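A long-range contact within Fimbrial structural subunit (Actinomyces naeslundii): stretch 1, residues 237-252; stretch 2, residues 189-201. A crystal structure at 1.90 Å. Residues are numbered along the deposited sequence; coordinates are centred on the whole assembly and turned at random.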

# COMPACT_ATOMS: atom_id res chain seq x y z
N ARG A 237 11.29 8.91 5.32
CA ARG A 237 10.26 7.98 4.84
C ARG A 237 10.46 7.48 3.41
O ARG A 237 9.59 6.79 2.88
CB ARG A 237 8.86 8.60 4.99
CG ARG A 237 8.23 8.39 6.36
CD ARG A 237 6.77 8.89 6.42
NE ARG A 237 5.79 7.89 6.02
CZ ARG A 237 5.29 7.74 4.79
NH1 ARG A 237 5.70 8.53 3.79
NH2 ARG A 237 4.38 6.80 4.55
N ASP A 238 11.58 7.83 2.78
CA ASP A 238 11.83 7.44 1.39
C ASP A 238 10.71 8.03 0.51
O ASP A 238 10.19 7.38 -0.40
CB ASP A 238 11.90 5.90 1.27
CG ASP A 238 12.10 5.42 -0.17
OD1 ASP A 238 12.92 6.02 -0.90
OD2 ASP A 238 11.44 4.43 -0.56
N ASN A 239 10.34 9.27 0.81
CA ASN A 239 9.16 9.89 0.21
C ASN A 239 9.37 11.38 -0.04
O ASN A 239 10.23 12.00 0.58
CB ASN A 239 7.94 9.69 1.13
CG ASN A 239 6.63 10.16 0.49
OD1 ASN A 239 6.35 9.86 -0.67
ND2 ASN A 239 5.82 10.88 1.27
N GLN A 240 8.58 11.92 -0.96
CA GLN A 240 8.43 13.36 -1.12
C GLN A 240 6.95 13.63 -1.34
O GLN A 240 6.40 13.35 -2.41
CB GLN A 240 9.29 13.89 -2.28
CG GLN A 240 9.76 15.32 -2.08
CD GLN A 240 10.81 15.75 -3.10
OE1 GLN A 240 12.01 15.62 -2.86
NE2 GLN A 240 10.36 16.26 -4.23
N LYS A 241 6.30 14.15 -0.30
CA LYS A 241 4.84 14.25 -0.19
C LYS A 241 4.10 14.74 -1.44
O LYS A 241 3.10 14.15 -1.85
CB LYS A 241 4.48 15.13 1.02
CG LYS A 241 3.03 15.08 1.47
CD LYS A 241 2.70 16.31 2.33
CE LYS A 241 1.44 16.13 3.16
NZ LYS A 241 0.23 15.90 2.33
N ASP A 242 4.59 15.82 -2.04
CA ASP A 242 3.88 16.46 -3.15
C ASP A 242 4.47 16.12 -4.53
O ASP A 242 4.29 16.88 -5.49
CB ASP A 242 3.81 17.98 -2.95
CG ASP A 242 2.92 18.39 -1.77
OD1 ASP A 242 1.75 17.95 -1.71
OD2 ASP A 242 3.40 19.15 -0.91
N ALA A 243 5.15 14.99 -4.63
CA ALA A 243 5.82 14.61 -5.88
C ALA A 243 4.93 13.79 -6.82
O ALA A 243 4.18 12.91 -6.38
CB ALA A 243 7.13 13.90 -5.60
N THR A 244 5.01 14.11 -8.11
CA THR A 244 4.20 13.47 -9.14
C THR A 244 5.06 12.64 -10.09
O THR A 244 4.57 12.12 -11.10
CB THR A 244 3.42 14.50 -9.97
OG1 THR A 244 4.32 15.53 -10.41
CG2 THR A 244 2.28 15.12 -9.17
N ALA A 245 6.35 12.53 -9.76
CA ALA A 245 7.31 11.74 -10.54
C ALA A 245 8.42 11.23 -9.63
O ALA A 245 8.78 11.90 -8.65
CB ALA A 245 7.90 12.59 -11.68
N ARG A 246 8.96 10.05 -9.94
CA ARG A 246 10.06 9.46 -9.16
C ARG A 246 11.06 8.76 -10.08
O ARG A 246 10.68 8.16 -11.09
CB ARG A 246 9.52 8.47 -8.12
CG ARG A 246 10.55 8.03 -7.08
CD ARG A 246 10.05 6.88 -6.21
NE ARG A 246 11.15 6.22 -5.51
CZ ARG A 246 11.36 6.26 -4.19
NH1 ARG A 246 10.54 6.93 -3.39
NH2 ARG A 246 12.40 5.62 -3.68
N CYS A 247 12.34 8.85 -9.72
CA CYS A 247 13.43 8.24 -10.49
C CYS A 247 13.70 6.79 -10.08
O CYS A 247 13.70 6.44 -8.89
CB CYS A 247 14.74 9.03 -10.32
SG CYS A 247 14.71 10.74 -10.83
N TYR A 248 13.96 5.97 -11.10
CA TYR A 248 14.45 4.61 -10.92
C TYR A 248 15.65 4.38 -11.84
O TYR A 248 15.95 5.22 -12.70
CB TYR A 248 13.35 3.60 -11.23
CG TYR A 248 12.28 3.46 -10.17
CD1 TYR A 248 12.36 2.47 -9.21
CD2 TYR A 248 11.18 4.32 -10.15
CE1 TYR A 248 11.37 2.33 -8.23
CE2 TYR A 248 10.18 4.19 -9.18
CZ TYR A 248 10.29 3.19 -8.23
OH TYR A 248 9.32 3.04 -7.26
N VAL A 249 16.33 3.26 -11.66
CA VAL A 249 17.50 2.90 -12.46
C VAL A 249 17.30 1.54 -13.14
O VAL A 249 17.13 0.51 -12.47
CB VAL A 249 18.81 2.91 -11.61
CG1 VAL A 249 20.00 2.42 -12.43
CG2 VAL A 249 19.08 4.30 -11.06
N LEU A 250 17.30 1.55 -14.47
CA LEU A 250 17.15 0.34 -15.26
C LEU A 250 18.51 -0.21 -15.69
O LEU A 250 19.33 0.51 -16.24
CB LEU A 250 16.27 0.61 -16.49
CG LEU A 250 15.82 -0.57 -17.35
CD1 LEU A 250 14.90 -1.50 -16.59
CD2 LEU A 250 15.15 -0.07 -18.63
N VAL A 251 18.74 -1.49 -15.42
CA VAL A 251 20.00 -2.15 -15.74
C VAL A 251 19.75 -3.31 -16.70
O VAL A 251 18.96 -4.20 -16.40
CB VAL A 251 20.71 -2.67 -14.46
CG1 VAL A 251 21.99 -3.45 -14.80
CG2 VAL A 251 21.04 -1.52 -13.52
N GLU A 252 20.43 -3.29 -17.85
CA GLU A 252 20.40 -4.43 -18.78
C GLU A 252 21.34 -5.53 -18.28
O GLU A 252 22.54 -5.29 -18.08
CB GLU A 252 20.74 -4.01 -20.21
CG GLU A 252 20.24 -5.02 -21.26
CD GLU A 252 20.68 -4.71 -22.69
OE1 GLU A 252 21.12 -3.57 -22.98
OE2 GLU A 252 20.58 -5.62 -23.53
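Stretch 2 (189-201) KNAYAGTCTKDKE

Stretch 1 begins as loop, makes a type I turn from Gln240 to Ala243 and runs on as an extended strand from Ala245 to Glu252. Stretch 2 is mostly loop, with a type I turn from Asn190 to Ala193 and a weakly bonded strand at about Lys200 and Glu201. It folds over the strand rather than pairing with it along its length: the CA atoms of Cys247 and Ala191 lie 4.8 Å apart, those of Arg246 and Tyr192 5.3 Å, and those of Val249 and Lys198 6.1 Å. One direct backbone hydrogen bond, nearly linear, joins Cys247 N to Ala191 O (2.7 Å). Farther along, a water donates to both Thr197 O (2.7 Å) and Tyr248 O (2.8 Å), bridging the two backbones.

Cys247 points toward stretch 2 and locks it covalently through a disulfide, Cys247 SG to Cys196 SG (2.0 Å, chi3 -79°). Tyr192, in the m rotamer, has its ring clasped between Gln240 CB, 3.6 Å from the ring centroid, and Arg246 CG, 4.2 Å from it over the opposite face. Arg246 NH1 donates to Tyr192 OH (2.9 Å), while Arg246 NH2 is held by a salt bridge to Asp238 OD1 (2.9 Å). Beyond the disulfide, Val249 CB packs against Lys200 CB (3.8 Å).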

# COMPACT_ATOMS: atom_id res chain seq x y z
N LYS A 189 19.27 6.58 -6.10
CA LYS A 189 19.80 7.24 -4.90
C LYS A 189 19.15 8.61 -4.71
O LYS A 189 18.59 8.89 -3.65
CB LYS A 189 21.33 7.37 -4.98
CG LYS A 189 22.04 7.23 -3.63
CD LYS A 189 23.49 7.70 -3.70
CE LYS A 189 23.60 9.22 -3.67
NZ LYS A 189 25.01 9.71 -3.65
N ASN A 190 19.21 9.44 -5.74
CA ASN A 190 18.43 10.67 -5.79
C ASN A 190 17.07 10.37 -6.43
O ASN A 190 16.85 10.66 -7.61
CB ASN A 190 19.16 11.79 -6.54
CG ASN A 190 18.46 13.14 -6.43
OD1 ASN A 190 17.44 13.28 -5.75
ND2 ASN A 190 19.02 14.15 -7.09
N ALA A 191 16.18 9.80 -5.63
CA ALA A 191 14.87 9.35 -6.09
C ALA A 191 13.98 10.46 -6.67
O ALA A 191 13.13 10.18 -7.51
CB ALA A 191 14.13 8.61 -4.98
N TYR A 192 14.19 11.70 -6.23
CA TYR A 192 13.30 12.80 -6.63
C TYR A 192 13.97 13.95 -7.41
O TYR A 192 13.46 15.07 -7.45
CB TYR A 192 12.51 13.32 -5.42
CG TYR A 192 11.55 12.28 -4.88
CD1 TYR A 192 10.29 12.11 -5.45
CD2 TYR A 192 11.92 11.45 -3.82
CE1 TYR A 192 9.41 11.15 -4.96
CE2 TYR A 192 11.05 10.48 -3.33
CZ TYR A 192 9.80 10.34 -3.91
OH TYR A 192 8.93 9.39 -3.43
N ALA A 193 15.09 13.62 -8.06
CA ALA A 193 15.84 14.56 -8.89
C ALA A 193 15.00 15.21 -9.98
O ALA A 193 14.06 14.61 -10.49
CB ALA A 193 17.02 13.86 -9.52
N GLY A 194 15.35 16.45 -10.33
CA GLY A 194 14.75 17.12 -11.49
C GLY A 194 15.18 16.43 -12.77
O GLY A 194 14.41 16.34 -13.73
N THR A 195 16.42 15.93 -12.77
CA THR A 195 16.96 15.12 -13.85
C THR A 195 17.51 13.83 -13.25
O THR A 195 18.47 13.86 -12.47
CB THR A 195 18.07 15.87 -14.62
OG1 THR A 195 17.53 17.08 -15.17
CG2 THR A 195 18.65 15.01 -15.75
N CYS A 196 16.90 12.70 -13.62
CA CYS A 196 17.25 11.39 -13.05
C CYS A 196 18.66 10.92 -13.43
O CYS A 196 19.15 11.20 -14.53
CB CYS A 196 16.21 10.34 -13.44
SG CYS A 196 14.52 10.71 -12.85
N THR A 197 19.29 10.20 -12.50
CA THR A 197 20.71 9.82 -12.58
C THR A 197 20.89 8.29 -12.61
O THR A 197 20.00 7.54 -12.22
CB THR A 197 21.49 10.45 -11.38
OG1 THR A 197 21.36 11.88 -11.43
CG2 THR A 197 22.97 10.09 -11.41
N LYS A 198 22.06 7.84 -13.06
CA LYS A 198 22.41 6.41 -13.11
C LYS A 198 22.67 5.78 -11.73
O LYS A 198 22.74 4.56 -11.61
CB LYS A 198 23.63 6.18 -14.01
CG LYS A 198 23.36 6.28 -15.50
CD LYS A 198 24.63 6.02 -16.30
CE LYS A 198 24.36 5.89 -17.80
NZ LYS A 198 23.79 7.12 -18.42
N ASP A 199 22.81 6.62 -10.70
CA ASP A 199 23.13 6.16 -9.34
C ASP A 199 22.03 5.33 -8.69
O ASP A 199 20.89 5.79 -8.55
CB ASP A 199 23.51 7.35 -8.45
CG ASP A 199 24.92 7.83 -8.68
OD1 ASP A 199 25.10 8.87 -9.35
OD2 ASP A 199 25.86 7.16 -8.21
N LYS A 200 22.38 4.11 -8.28
CA LYS A 200 21.40 3.16 -7.75
C LYS A 200 21.81 2.59 -6.39
O LYS A 200 22.96 2.73 -5.97
CB LYS A 200 21.18 2.02 -8.76
CG LYS A 200 22.31 0.99 -8.84
CD LYS A 200 22.09 -0.01 -9.98
CE LYS A 200 23.01 -1.23 -9.85
NZ LYS A 200 24.46 -0.90 -10.05
N GLU A 201 20.86 1.95 -5.71
CA GLU A 201 21.11 1.21 -4.48
C GLU A 201 20.06 0.12 -4.27
O GLU A 201 18.99 0.14 -4.90
CB GLU A 201 21.19 2.14 -3.26
CG GLU A 201 19.85 2.72 -2.80
CD GLU A 201 19.97 3.61 -1.57
OE1 GLU A 201 19.30 4.66 -1.54
OE2 GLU A 201 20.75 3.27 -0.65
O HOH W 1 17.31 7.46 -11.76